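Local coordinates for protein acyl-coenzyme A oxidase 3 (Yarrowia lipolytica, PDB 5YS9) that oxidises acyl-CoA substrates with FAD, passing electrons to oxygen to give trans-2-enoyl-CoA and hydrogen peroxide in peroxisomal fatty acid beta-oxidation, at residues C159-E164 / A196-I201; L174-T179 / T211-R216; C329-F334 / T343-Y348. All coordinates share one frame; numbering follows the deposited sequence.

In the fold
Contacts 1 and 3 hold the flavin end of one FAD and the adenine-phosphate end of another, while contact 2 is strand packing beside contact 1. All are largely buried. Contacts 1 and 2 adjoin in the beta-rich middle domain, where Glu164 and Lys198 of contact 1 probably hydrogen-bond to Thr176 and to the carbonyl of Phe214, respectively. Contact 1 bonds the flavin through backbone groups and a threonine hydroxyl and holds a buried ion pair between its two segments. Contact 3, centred about 49 Å from the centre of contact 1, joins the end of helix 300-330 and the chain that follows to the chain just before helix 349-385, and uses arginine and aromatic side chains.

Contact 1 (C159-E164 / A196-I201); sequences CFAMTE and ATKWWI. With FAD (flavin-adenine dinucleotide), chain C.
Phe160, whose carbonyl oxygen meets Ile201 CG2 at 3.4 Å, presents the edge of its ring to the flavin, with O2 and N3 of FAD near the ring plane. The Trp200 indole is covered on both sides: CD1 of Trp199 lies over one face, and on the opposite face C8 of FAD sits 3.9 Å above the plane, offset toward the rim. His433 of the second subunit reaches both indoles.

Beyond the rings, the end of strand 158-161 and the turn after it read the pyrimidine end of the flavin. FAD N3 donates to Phe160 O, Thr163 N donates to FAD O2 (3.2 Å, 164° at the hydrogen), and Thr163 OG1, set anti to its own carbonyl carbon (chi1 -62°), donates to FAD N1 over 2.8 Å. This is the flavin-binding edge of the middle beta domain of the acyl-CoA dehydrogenase and oxidase fold. Thr163 O faces the other way and takes Trp199 N at 3.0 Å, which ties the turn to strand 198-201.

Lys198 bends at chi2 (-58°) and runs extended past the carbonyl oxygen of Ala161, bringing NZ to Glu164 OE2 (3.1 Å, a salt bridge on the anti side of the carboxylate) and to Met162 O (3.2 Å). Phe214 O is probably a third acceptor for NZ, and Thr176 OG1 probably also bonds to Glu164 OE2. A methionine in place of Lys198 would probably leave the buried Glu164 carboxylate without its ionic mate and the Met162 carbonyl without this donor. At the other end of the contact, Ile201 CG2 touches Cys159 SG at 3.6 Å.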
loop_
_atom_site.group_PDB
_atom_site.type_symbol
_atom_site.label_atom_id
_atom_site.label_comp_id
_atom_site.label_asym_id
_atom_site.label_seq_id
_atom_site.Cartn_x
_atom_site.Cartn_y
_atom_site.Cartn_z
ATOM N N CYS A 159 -26.367 15.646 -0.462
ATOM C CA CYS A 159 -25.448 14.530 -0.513
ATOM C C CYS A 159 -26.127 13.453 -1.406
ATOM O O CYS A 159 -27.224 13.692 -1.972
ATOM C CB CYS A 159 -25.178 14.030 0.924
ATOM S SG CYS A 159 -26.631 13.314 1.754
ATOM N N PHE A 160 -25.437 12.341 -1.587
ATOM C CA PHE A 160 -25.775 11.360 -2.586
ATOM C C PHE A 160 -25.876 10.020 -1.896
ATOM O O PHE A 160 -24.876 9.468 -1.477
ATOM C CB PHE A 160 -24.620 11.377 -3.586
ATOM C CG PHE A 160 -24.840 10.579 -4.825
ATOM C CD1 PHE A 160 -25.448 11.140 -5.917
ATOM C CD2 PHE A 160 -24.366 9.291 -4.920
ATOM C CE1 PHE A 160 -25.621 10.420 -7.071
ATOM C CE2 PHE A 160 -24.538 8.561 -6.066
ATOM C CZ PHE A 160 -25.165 9.129 -7.144
ATOM N N ALA A 161 -27.075 9.470 -1.815
ATOM C CA ALA A 161 -27.257 8.276 -1.027
ATOM C C ALA A 161 -27.669 7.106 -1.881
ATOM O O ALA A 161 -28.833 6.877 -2.121
ATOM C CB ALA A 161 -28.278 8.529 0.063
ATOM N N MET A 162 -26.683 6.345 -2.302
ATOM C CA MET A 162 -26.921 5.195 -3.123
ATOM C C MET A 162 -26.462 3.964 -2.389
ATOM O O MET A 162 -27.210 3.031 -2.190
ATOM C CB MET A 162 -26.156 5.365 -4.417
ATOM C CG MET A 162 -26.149 4.177 -5.333
ATOM S SD MET A 162 -24.951 4.490 -6.617
ATOM C CE MET A 162 -25.991 5.250 -7.832
ATOM N N THR A 163 -25.232 3.999 -1.926
ATOM C CA THR A 163 -24.642 2.848 -1.288
ATOM C C THR A 163 -25.360 2.459 -0.011
ATOM O O THR A 163 -25.771 3.296 0.769
ATOM C CB THR A 163 -23.155 3.075 -1.027
ATOM O OG1 THR A 163 -22.499 3.252 -2.271
ATOM C CG2 THR A 163 -22.563 1.900 -0.351
ATOM N N GLU A 164 -25.507 1.158 0.174
ATOM C CA GLU A 164 -26.134 0.615 1.358
ATOM C C GLU A 164 -25.138 -0.298 1.993
ATOM O O GLU A 164 -24.177 -0.732 1.382
ATOM C CB GLU A 164 -27.425 -0.165 1.022
ATOM C CG GLU A 164 -28.617 0.749 0.824
ATOM C CD GLU A 164 -29.852 0.089 0.195
ATOM O OE1 GLU A 164 -29.859 -1.177 0.039
ATOM O OE2 GLU A 164 -30.801 0.867 -0.178
ATOM N N ALA A 196 -30.031 -2.609 4.813
ATOM C CA ALA A 196 -30.274 -1.681 3.730
ATOM C C ALA A 196 -30.031 -0.253 4.175
ATOM O O ALA A 196 -30.416 0.682 3.510
ATOM C CB ALA A 196 -31.674 -1.847 3.176
ATOM N N THR A 197 -29.419 -0.094 5.334
ATOM C CA THR A 197 -29.063 1.225 5.804
ATOM C C THR A 197 -28.106 1.844 4.807
ATOM O O THR A 197 -27.125 1.234 4.428
ATOM C CB THR A 197 -28.346 1.136 7.168
ATOM O OG1 THR A 197 -29.238 0.625 8.152
ATOM C CG2 THR A 197 -27.861 2.471 7.623
ATOM N N LYS A 198 -28.381 3.074 4.407
ATOM C CA LYS A 198 -27.462 3.823 3.590
ATOM C C LYS A 198 -26.124 3.950 4.355
ATOM O O LYS A 198 -26.110 3.989 5.634
ATOM C CB LYS A 198 -27.999 5.191 3.196
ATOM C CG LYS A 198 -29.264 5.194 2.373
ATOM C CD LYS A 198 -29.108 4.406 1.073
ATOM C CE LYS A 198 -30.267 4.610 0.099
ATOM N NZ LYS A 198 -30.159 3.748 -1.118
ATOM N N TRP A 199 -25.034 3.918 3.575
ATOM C CA TRP A 199 -23.707 3.766 4.121
ATOM C C TRP A 199 -22.706 4.474 3.270
ATOM O O TRP A 199 -22.854 4.525 2.066
ATOM C CB TRP A 199 -23.320 2.276 4.237
ATOM C CG TRP A 199 -22.359 2.044 5.409
ATOM C CD1 TRP A 199 -20.993 2.006 5.359
ATOM C CD2 TRP A 199 -22.696 1.907 6.790
ATOM N NE1 TRP A 199 -20.462 1.848 6.624
ATOM C CE2 TRP A 199 -21.494 1.757 7.516
ATOM C CE3 TRP A 199 -23.899 1.872 7.488
ATOM C CZ2 TRP A 199 -21.471 1.556 8.905
ATOM C CZ3 TRP A 199 -23.865 1.684 8.893
ATOM C CH2 TRP A 199 -22.669 1.530 9.566
ATOM N N TRP A 200 -21.667 4.982 3.925
ATOM C CA TRP A 200 -20.620 5.822 3.344
ATOM C C TRP A 200 -21.104 7.139 2.710
ATOM O O TRP A 200 -20.415 7.692 1.830
ATOM C CB TRP A 200 -19.747 5.046 2.333
ATOM C CG TRP A 200 -18.992 3.947 2.907
ATOM C CD1 TRP A 200 -18.997 2.661 2.512
ATOM C CD2 TRP A 200 -18.069 4.038 3.986
ATOM N NE1 TRP A 200 -18.150 1.915 3.311
ATOM C CE2 TRP A 200 -17.585 2.753 4.234
ATOM C CE3 TRP A 200 -17.618 5.083 4.782
ATOM C CZ2 TRP A 200 -16.673 2.491 5.255
ATOM C CZ3 TRP A 200 -16.704 4.804 5.802
ATOM C CH2 TRP A 200 -16.260 3.534 6.022
ATOM N N ILE A 201 -22.239 7.672 3.171
ATOM C CA ILE A 201 -22.799 8.905 2.549
ATOM C C ILE A 201 -22.028 10.163 3.037
ATOM O O ILE A 201 -22.250 10.678 4.174
ATOM C CB ILE A 201 -24.324 9.088 2.811
ATOM C CG1 ILE A 201 -25.092 7.776 2.583
ATOM C CG2 ILE A 201 -24.889 10.157 1.892
ATOM C CD1 ILE A 201 -24.778 7.050 1.273
HETATM P PA FAD C . -18.977 -4.669 -3.011
HETATM O O1A FAD C . -19.831 -5.531 -2.164
HETATM O O2A FAD C . -19.459 -4.195 -4.328
HETATM O O5B FAD C . -17.668 -5.508 -3.291
HETATM C C5B FAD C . -16.871 -5.963 -2.210
HETATM C C4B FAD C . -15.726 -6.824 -2.705
HETATM O O4B FAD C . -16.245 -7.950 -3.401
HETATM C C3B FAD C . -14.871 -6.062 -3.682
HETATM O O3B FAD C . -13.512 -6.390 -3.473
HETATM C C2B FAD C . -15.252 -6.603 -5.025
HETATM O O2B FAD C . -14.099 -6.679 -5.840
HETATM C C1B FAD C . -15.792 -7.980 -4.741
HETATM N N9A FAD C . -16.873 -8.235 -5.712
HETATM C C8A FAD C . -18.075 -7.648 -5.759
HETATM N N7A FAD C . -18.788 -8.109 -6.800
HETATM C C5A FAD C . -18.037 -9.004 -7.438
HETATM C C6A FAD C . -18.184 -9.867 -8.618
HETATM N N6A FAD C . -19.313 -9.867 -9.346
HETATM N N1A FAD C . -17.147 -10.653 -8.945
HETATM C C2A FAD C . -16.016 -10.663 -8.232
HETATM N N3A FAD C . -15.817 -9.909 -7.157
HETATM C C4A FAD C . -16.773 -9.080 -6.721
HETATM N N1 FAD C . -21.386 5.842 -1.939
HETATM C C2 FAD C . -22.312 6.783 -2.177
HETATM O O2 FAD C . -23.346 6.472 -2.761
HETATM N N3 FAD C . -22.170 8.049 -1.820
HETATM C C4 FAD C . -21.094 8.476 -1.195
HETATM O O4 FAD C . -20.998 9.652 -0.872
HETATM C C4X FAD C . -20.033 7.517 -0.890
HETATM N N5 FAD C . -18.930 7.891 -0.256
HETATM C C5X FAD C . -17.984 6.992 0.020
HETATM C C6 FAD C . -16.865 7.424 0.685
HETATM C C7 FAD C . -15.868 6.541 0.994
HETATM C C7M FAD C . -14.655 7.055 1.712
HETATM C C8 FAD C . -16.002 5.121 0.606
HETATM C C8M FAD C . -14.920 4.138 0.925
HETATM C C9 FAD C . -17.121 4.684 -0.072
HETATM C C9A FAD C . -18.125 5.572 -0.379
HETATM N N10 FAD C . -19.273 5.158 -1.064
HETATM C C10 FAD C . -20.247 6.128 -1.310
HETATM C "C1'" FAD C . -19.482 3.764 -1.453
HETATM C "C2'" FAD C . -18.677 3.261 -2.637
HETATM O "O2'" FAD C . -19.217 3.843 -3.812
HETATM C "C3'" FAD C . -18.793 1.739 -2.685
HETATM O "O3'" FAD C . -18.118 1.253 -1.539
HETATM C "C4'" FAD C . -18.213 1.002 -3.893
HETATM O "O4'" FAD C . -18.672 1.527 -5.131
HETATM C "C5'" FAD C . -18.653 -0.442 -3.893
HETATM O "O5'" FAD C . -18.105 -1.109 -2.778
HETATM P P FAD C . -18.971 -2.062 -1.860
HETATM O O1P FAD C . -18.673 -1.689 -0.462
HETATM O O2P FAD C . -20.367 -2.061 -2.362
HETATM O O3P FAD C . -18.336 -3.486 -2.142
#

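Contact 2 (L174-T179 / T211-R216); sequences LETTAT and TACFAR
Arg216 meets the other segment with both its backbone and its side chain, and the closest packing gathers around it. Its N donates to Thr176 O at 2.7 Å, while its carbonyl O accepts from Ala178 N at 2.9 Å. One residue thus bonds to the neighbours on both sides of Thr177, which is the pattern of a parallel bridge. The side chain then turns back along the incoming loop. A bend at chi3 (56°) brings NH2 to Leu174 O at 2.8 Å, and the bond lies in both the carbonyl plane and the guanidinium plane. CD of Arg216 packs against the same oxygen at 3.2 Å, so Leu174 O is covered by methylene as well as gripped by the charged tip. NH2 also bonds to Ala172 O, and NE forms a salt bridge with Asp223, so the guanidinium is fixed in its rotation by several partners.

On the buried side of the bridge the fit depends on small groups. The methyls of Ala178 and Ala215 touch at 3.8 Å, and Ala215 CB also presses on Thr176 O at 3.3 Å. Leu174 reaches the other strand through a single branch, CD1 lying 3.8 Å from Phe214 CB, whereas the Phe214 ring leads away to meet Phe160.

The looser part lies at Thr177 and Glu175, both partly exposed and little covered by the other strand. The Thr177 side chain comes no nearer than 4.4 Å, and Glu175, directed away from strand 210-219, hydrogen-bonds through OE1 to Thr19 of the second subunit. The strands also diverge quickly, their short axes running 70° apart, with the start of strand 210-219 left to pair with strand 158-161 instead. Such a brief parallel pairing within a mixed sheet belongs to the middle beta domain of the acyl-CoA oxidase fold.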
loop_
_atom_site.group_PDB
_atom_site.type_symbol
_atom_site.label_atom_id
_atom_site.label_comp_id
_atom_site.label_asym_id
_atom_site.label_seq_id
_atom_site.Cartn_x
_atom_site.Cartn_y
_atom_site.Cartn_z
ATOM N N LEU A 174 -30.249 -2.688 -4.743
ATOM C CA LEU A 174 -30.568 -1.895 -3.534
ATOM C C LEU A 174 -31.898 -2.320 -2.971
ATOM O O LEU A 174 -32.769 -2.755 -3.719
ATOM C CB LEU A 174 -30.549 -0.378 -3.777
ATOM C CG LEU A 174 -29.147 0.176 -4.091
ATOM C CD1 LEU A 174 -29.184 1.621 -4.595
ATOM C CD2 LEU A 174 -28.194 0.063 -2.897
ATOM N N GLU A 175 -32.023 -2.206 -1.647
ATOM C CA GLU A 175 -33.183 -2.686 -0.906
ATOM C C GLU A 175 -34.095 -1.549 -0.414
ATOM O O GLU A 175 -35.226 -1.790 0.001
ATOM C CB GLU A 175 -32.698 -3.558 0.273
ATOM C CG GLU A 175 -32.139 -4.954 -0.059
ATOM C CD GLU A 175 -31.725 -5.705 1.199
ATOM O OE1 GLU A 175 -30.528 -5.704 1.550
ATOM O OE2 GLU A 175 -32.591 -6.279 1.889
ATOM N N THR A 176 -33.630 -0.302 -0.453
ATOM C CA THR A 176 -34.461 0.805 0.056
ATOM C C THR A 176 -35.612 1.005 -0.913
ATOM O O THR A 176 -35.410 0.966 -2.120
ATOM C CB THR A 176 -33.678 2.122 0.240
ATOM O OG1 THR A 176 -32.539 1.878 1.076
ATOM C CG2 THR A 176 -34.544 3.159 0.930
ATOM N N THR A 177 -36.804 1.203 -0.366
ATOM C CA THR A 177 -38.042 1.242 -1.151
ATOM C C THR A 177 -38.706 2.583 -1.125
ATOM O O THR A 177 -38.627 3.287 -0.120
ATOM C CB THR A 177 -39.086 0.228 -0.651
ATOM O OG1 THR A 177 -39.502 0.546 0.688
ATOM C CG2 THR A 177 -38.546 -1.163 -0.739
ATOM N N ALA A 178 -39.388 2.900 -2.229
ATOM C CA ALA A 178 -40.127 4.136 -2.436
ATOM C C ALA A 178 -41.530 3.726 -2.949
ATOM O O ALA A 178 -41.697 3.365 -4.115
ATOM C CB ALA A 178 -39.388 5.002 -3.472
ATOM N N THR A 179 -42.530 3.757 -2.086
ATOM C CA THR A 179 -43.811 3.163 -2.418
ATOM C C THR A 179 -44.816 4.256 -2.731
ATOM O O THR A 179 -45.012 5.134 -1.900
ATOM C CB THR A 179 -44.293 2.272 -1.271
ATOM O OG1 THR A 179 -43.335 1.232 -1.068
ATOM C CG2 THR A 179 -45.574 1.617 -1.644
ATOM N N THR A 211 -30.868 14.865 0.530
ATOM C CA THR A 211 -30.176 13.789 -0.162
ATOM C C THR A 211 -30.884 13.398 -1.442
ATOM O O THR A 211 -32.061 13.640 -1.620
ATOM C CB THR A 211 -30.022 12.551 0.703
ATOM O OG1 THR A 211 -29.103 11.660 0.092
ATOM C CG2 THR A 211 -31.317 11.815 0.842
ATOM N N ALA A 212 -30.107 12.812 -2.338
ATOM C CA ALA A 212 -30.621 12.183 -3.533
ATOM C C ALA A 212 -30.656 10.697 -3.167
ATOM O O ALA A 212 -29.623 10.051 -3.144
ATOM C CB ALA A 212 -29.692 12.446 -4.689
ATOM N N CYS A 213 -31.834 10.191 -2.809
ATOM C CA CYS A 213 -31.971 8.826 -2.300
ATOM C C CYS A 213 -32.302 7.853 -3.441
ATOM O O CYS A 213 -33.287 8.032 -4.165
ATOM C CB CYS A 213 -33.054 8.778 -1.225
ATOM S SG CYS A 213 -33.327 7.136 -0.486
ATOM N N PHE A 214 -31.473 6.836 -3.585
ATOM C CA PHE A 214 -31.688 5.765 -4.543
ATOM C C PHE A 214 -32.567 4.682 -3.884
ATOM O O PHE A 214 -32.173 4.113 -2.870
ATOM C CB PHE A 214 -30.342 5.190 -5.036
ATOM C CG PHE A 214 -29.611 6.112 -5.968
ATOM C CD1 PHE A 214 -28.995 7.276 -5.491
ATOM C CD2 PHE A 214 -29.527 5.839 -7.337
ATOM C CE1 PHE A 214 -28.339 8.154 -6.355
ATOM C CE2 PHE A 214 -28.856 6.722 -8.215
ATOM C CZ PHE A 214 -28.269 7.879 -7.719
ATOM N N ALA A 215 -33.747 4.440 -4.450
ATOM C CA ALA A 215 -34.699 3.452 -3.942
ATOM C C ALA A 215 -35.443 2.703 -5.047
ATOM O O ALA A 215 -35.610 3.210 -6.141
ATOM C CB ALA A 215 -35.691 4.111 -3.009
ATOM N N ARG A 216 -35.896 1.493 -4.743
ATOM C CA ARG A 216 -36.708 0.738 -5.674
ATOM C C ARG A 216 -38.060 1.393 -5.800
ATOM O O ARG A 216 -38.706 1.656 -4.812
ATOM C CB ARG A 216 -36.922 -0.680 -5.173
ATOM C CG ARG A 216 -35.742 -1.317 -4.485
ATOM C CD ARG A 216 -35.804 -2.820 -4.657
ATOM N NE ARG A 216 -35.863 -3.169 -6.061
ATOM C CZ ARG A 216 -34.821 -3.532 -6.784
ATOM N NH1 ARG A 216 -34.974 -3.814 -8.053
ATOM N NH2 ARG A 216 -33.628 -3.608 -6.239
#

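Contact 3 (C329-F334 / T343-Y348); sequences CVRRQF and TKIIDY. With FAD (flavin-adenine dinucleotide), chain D.
The pocket for the adenine and pyrophosphate half of FAD is built here from two arms of the connection that leads from the end of helix 300-330 to helix 349-385, with Gln333 and Tyr348 joined across them. Tyr348 OH donates to Gln333 O at 2.7 Å, in the plane of that carbonyl, and the oxygen sits at the edge of the phenol ring. With its hydroxyl pinned, the ring lies between Thr343 CG2, 3.8 Å above one face, and FAD N1A over the opposite face. Phe334 turns the edge of its ring to the same adenine, its CD2 lying 3.5 Å from FAD N7A.

Arg331 serves the phosphate. Its chain starts anti to the backbone N (chi1 169°) and bends at chi2, so that NE (2.8 Å) and NH2 (2.7 Å) both donate to FAD O2A, a fork on one oxygen met near the guanidinium plane. NH1 reaches Leu165 O of the second subunit, while Gln333 OE1 accepts from Gly168 N and Asn170 N of that subunit.

Alongside these groups the backbones are bridged at Arg332 and Lys344. Ile345 N donates to Arg331 O at 2.9 Å and Thr343 N to Phe334 O at 2.8 Å. Lys344 CG lies over the centre of the Arg332 guanidinium, but the two like charges stay apart: Lys344 NZ turns to Cys329 O at 3.1 Å, and Arg332 bonds to Glu342 O and pairs with Glu22. An adenine-half FAD site completed by the partner subunit is characteristic of the acyl-CoA dehydrogenase and oxidase dimer.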
loop_
_atom_site.group_PDB
_atom_site.type_symbol
_atom_site.label_atom_id
_atom_site.label_comp_id
_atom_site.label_asym_id
_atom_site.label_seq_id
_atom_site.Cartn_x
_atom_site.Cartn_y
_atom_site.Cartn_z
ATOM N N CYS A 329 18.456 12.522 -6.035
ATOM C CA CYS A 329 19.552 13.249 -6.695
ATOM C C CYS A 329 20.576 13.765 -5.709
ATOM O O CYS A 329 21.733 14.036 -6.087
ATOM C CB CYS A 329 19.029 14.397 -7.561
ATOM S SG CYS A 329 18.062 13.813 -9.010
ATOM N N VAL A 330 20.143 13.902 -4.465
ATOM C CA VAL A 330 21.000 14.385 -3.407
ATOM C C VAL A 330 21.403 13.360 -2.361
ATOM O O VAL A 330 22.329 13.595 -1.624
ATOM C CB VAL A 330 20.397 15.615 -2.708
ATOM C CG1 VAL A 330 19.834 16.573 -3.726
ATOM C CG2 VAL A 330 19.347 15.223 -1.696
ATOM N N ARG A 331 20.723 12.226 -2.296
ATOM C CA ARG A 331 20.981 11.288 -1.217
ATOM C C ARG A 331 22.097 10.320 -1.534
ATOM O O ARG A 331 22.038 9.605 -2.497
ATOM C CB ARG A 331 19.720 10.529 -0.842
ATOM C CG ARG A 331 19.955 9.354 0.088
ATOM C CD ARG A 331 20.235 9.773 1.512
ATOM N NE ARG A 331 20.249 8.625 2.396
ATOM C CZ ARG A 331 20.140 8.683 3.712
ATOM N NH1 ARG A 331 20.017 9.841 4.312
ATOM N NH2 ARG A 331 20.149 7.578 4.420
ATOM N N ARG A 332 23.110 10.290 -0.689
ATOM C CA ARG A 332 24.234 9.420 -0.916
ATOM C C ARG A 332 24.220 8.309 0.108
ATOM O O ARG A 332 24.139 8.562 1.286
ATOM C CB ARG A 332 25.537 10.197 -0.783
ATOM C CG ARG A 332 25.836 11.181 -1.889
ATOM C CD ARG A 332 27.223 11.772 -1.702
ATOM N NE ARG A 332 27.513 12.866 -2.623
ATOM C CZ ARG A 332 28.144 12.723 -3.777
ATOM N NH1 ARG A 332 28.548 11.534 -4.167
ATOM N NH2 ARG A 332 28.361 13.769 -4.538
ATOM N N GLN A 333 24.246 7.074 -0.356
ATOM C CA GLN A 333 24.485 5.941 0.510
ATOM C C GLN A 333 25.372 4.899 -0.157
ATOM O O GLN A 333 25.055 4.400 -1.213
ATOM C CB GLN A 333 23.163 5.336 0.969
ATOM C CG GLN A 333 23.259 4.587 2.278
ATOM C CD GLN A 333 23.112 5.467 3.495
ATOM O OE1 GLN A 333 22.828 4.983 4.574
ATOM N NE2 GLN A 333 23.298 6.752 3.325
ATOM N N PHE A 334 26.495 4.591 0.468
ATOM C CA PHE A 334 27.378 3.509 0.052
ATOM C C PHE A 334 28.338 3.985 -1.022
ATOM O O PHE A 334 28.004 4.838 -1.825
ATOM C CB PHE A 334 26.592 2.308 -0.459
ATOM C CG PHE A 334 25.931 1.520 0.616
ATOM C CD1 PHE A 334 26.676 0.807 1.516
ATOM C CD2 PHE A 334 24.562 1.497 0.726
ATOM C CE1 PHE A 334 26.069 0.085 2.511
ATOM C CE2 PHE A 334 23.949 0.780 1.719
ATOM C CZ PHE A 334 24.705 0.071 2.614
ATOM N N THR A 343 28.056 7.176 -3.370
ATOM C CA THR A 343 27.251 7.359 -4.552
ATOM C C THR A 343 25.870 7.881 -4.200
ATOM O O THR A 343 25.253 7.416 -3.258
ATOM C CB THR A 343 27.129 6.020 -5.303
ATOM O OG1 THR A 343 28.432 5.533 -5.611
ATOM C CG2 THR A 343 26.365 6.174 -6.571
ATOM N N LYS A 344 25.389 8.843 -4.972
ATOM C CA LYS A 344 24.009 9.267 -4.899
ATOM C C LYS A 344 23.154 8.136 -5.420
ATOM O O LYS A 344 23.477 7.541 -6.423
ATOM C CB LYS A 344 23.778 10.513 -5.752
ATOM C CG LYS A 344 24.778 11.632 -5.548
ATOM C CD LYS A 344 24.888 12.480 -6.788
ATOM C CE LYS A 344 25.116 13.933 -6.451
ATOM N NZ LYS A 344 24.410 14.829 -7.403
ATOM N N ILE A 345 22.044 7.865 -4.761
ATOM C CA ILE A 345 21.228 6.716 -5.103
ATOM C C ILE A 345 20.677 6.804 -6.523
ATOM O O ILE A 345 20.446 5.799 -7.166
ATOM C CB ILE A 345 20.127 6.423 -4.065
ATOM C CG1 ILE A 345 19.294 7.661 -3.769
ATOM C CG2 ILE A 345 20.753 5.892 -2.796
ATOM C CD1 ILE A 345 18.076 7.381 -2.933
ATOM N N ILE A 346 20.489 8.018 -7.006
ATOM C CA ILE A 346 20.005 8.224 -8.348
ATOM C C ILE A 346 20.978 7.590 -9.326
ATOM O O ILE A 346 20.582 7.120 -10.372
ATOM C CB ILE A 346 19.834 9.715 -8.670
ATOM C CG1 ILE A 346 19.035 9.900 -9.945
ATOM C CG2 ILE A 346 21.177 10.394 -8.827
ATOM C CD1 ILE A 346 17.688 9.229 -9.935
ATOM N N ASP A 347 22.257 7.634 -9.004
ATOM C CA ASP A 347 23.293 7.006 -9.815
ATOM C C ASP A 347 23.285 5.477 -9.901
ATOM O O ASP A 347 23.810 4.924 -10.835
ATOM C CB ASP A 347 24.663 7.551 -9.465
ATOM C CG ASP A 347 24.873 8.925 -9.999
ATOM O OD1 ASP A 347 24.357 9.196 -11.088
ATOM O OD2 ASP A 347 25.537 9.733 -9.332
ATOM N N TYR A 348 22.742 4.800 -8.904
ATOM C CA TYR A 348 22.567 3.354 -8.971
ATOM C C TYR A 348 21.569 2.934 -10.034
ATOM O O TYR A 348 20.509 3.501 -10.144
ATOM C CB TYR A 348 22.083 2.807 -7.636
ATOM C CG TYR A 348 23.081 2.912 -6.530
ATOM C CD1 TYR A 348 24.393 2.558 -6.727
ATOM C CD2 TYR A 348 22.711 3.372 -5.289
ATOM C CE1 TYR A 348 25.309 2.655 -5.717
ATOM C CE2 TYR A 348 23.621 3.473 -4.273
ATOM C CZ TYR A 348 24.918 3.113 -4.495
ATOM O OH TYR A 348 25.826 3.211 -3.486
HETATM P PA FAD D . 19.005 4.638 2.962
HETATM O O1A FAD D . 19.867 3.585 3.547
HETATM O O2A FAD D . 19.588 5.892 2.436
HETATM O O5B FAD D . 18.139 4.082 1.769
HETATM C C5B FAD D . 17.206 4.983 1.192
HETATM C C4B FAD D . 16.752 4.420 -0.128
HETATM O O4B FAD D . 17.880 4.304 -0.985
HETATM C C3B FAD D . 16.221 3.030 0.108
HETATM O O3B FAD D . 15.029 2.836 -0.627
HETATM C C2B FAD D . 17.266 2.120 -0.460
HETATM O O2B FAD D . 16.648 0.977 -1.038
HETATM C C1B FAD D . 17.980 2.982 -1.476
HETATM N N9A FAD D . 19.370 2.526 -1.444
HETATM C C8A FAD D . 20.251 2.778 -0.472
HETATM N N7A FAD D . 21.426 2.182 -0.744
HETATM C C5A FAD D . 21.298 1.521 -1.900
HETATM C C6A FAD D . 22.156 0.679 -2.751
HETATM N N6A FAD D . 23.432 0.410 -2.424
HETATM N N1A FAD D . 21.618 0.190 -3.874
HETATM C C2A FAD D . 20.353 0.448 -4.217
HETATM N N3A FAD D . 19.516 1.198 -3.499
HETATM C C4A FAD D . 19.931 1.747 -2.351
HETATM N N1 FAD D . 17.190 3.457 13.915
HETATM C C2 FAD D . 17.747 3.268 15.120
HETATM O O2 FAD D . 18.967 3.198 15.192
HETATM N N3 FAD D . 17.042 3.137 16.234
HETATM C C4 FAD D . 15.729 3.193 16.235
HETATM O O4 FAD D . 15.112 3.073 17.282
HETATM C C4X FAD D . 15.032 3.399 14.965
HETATM N N5 FAD D . 13.702 3.461 14.899
HETATM C C5X FAD D . 13.091 3.664 13.729
HETATM C C6 FAD D . 11.716 3.744 13.710
HETATM C C7 FAD D . 11.064 3.954 12.522
HETATM C C7M FAD D . 9.571 4.027 12.502
HETATM C C8 FAD D . 11.845 4.099 11.277
HETATM C C8M FAD D . 11.145 4.325 9.977
HETATM C C9 FAD D . 13.218 4.013 11.295
HETATM C C9A FAD D . 13.876 3.808 12.484
HETATM N N10 FAD D . 15.276 3.723 12.524
HETATM C C10 FAD D . 15.867 3.532 13.767
HETATM C "C1'" FAD D . 16.112 3.871 11.332
HETATM C "C2'" FAD D . 15.963 2.758 10.293
HETATM O "O2'" FAD D . 16.732 1.623 10.674
HETATM C "C3'" FAD D . 16.401 3.251 8.913
HETATM O "O3'" FAD D . 15.325 3.977 8.358
HETATM C "C4'" FAD D . 16.763 2.161 7.917
HETATM O "O4'" FAD D . 17.469 1.137 8.601
HETATM C "C5'" FAD D . 17.699 2.653 6.823
HETATM O "O5'" FAD D . 17.082 3.406 5.792
HETATM P P FAD D . 17.622 4.864 5.443
HETATM O O1P FAD D . 16.592 5.870 5.785
HETATM O O2P FAD D . 18.969 4.996 6.032
HETATM O O3P FAD D . 17.723 4.938 3.863
#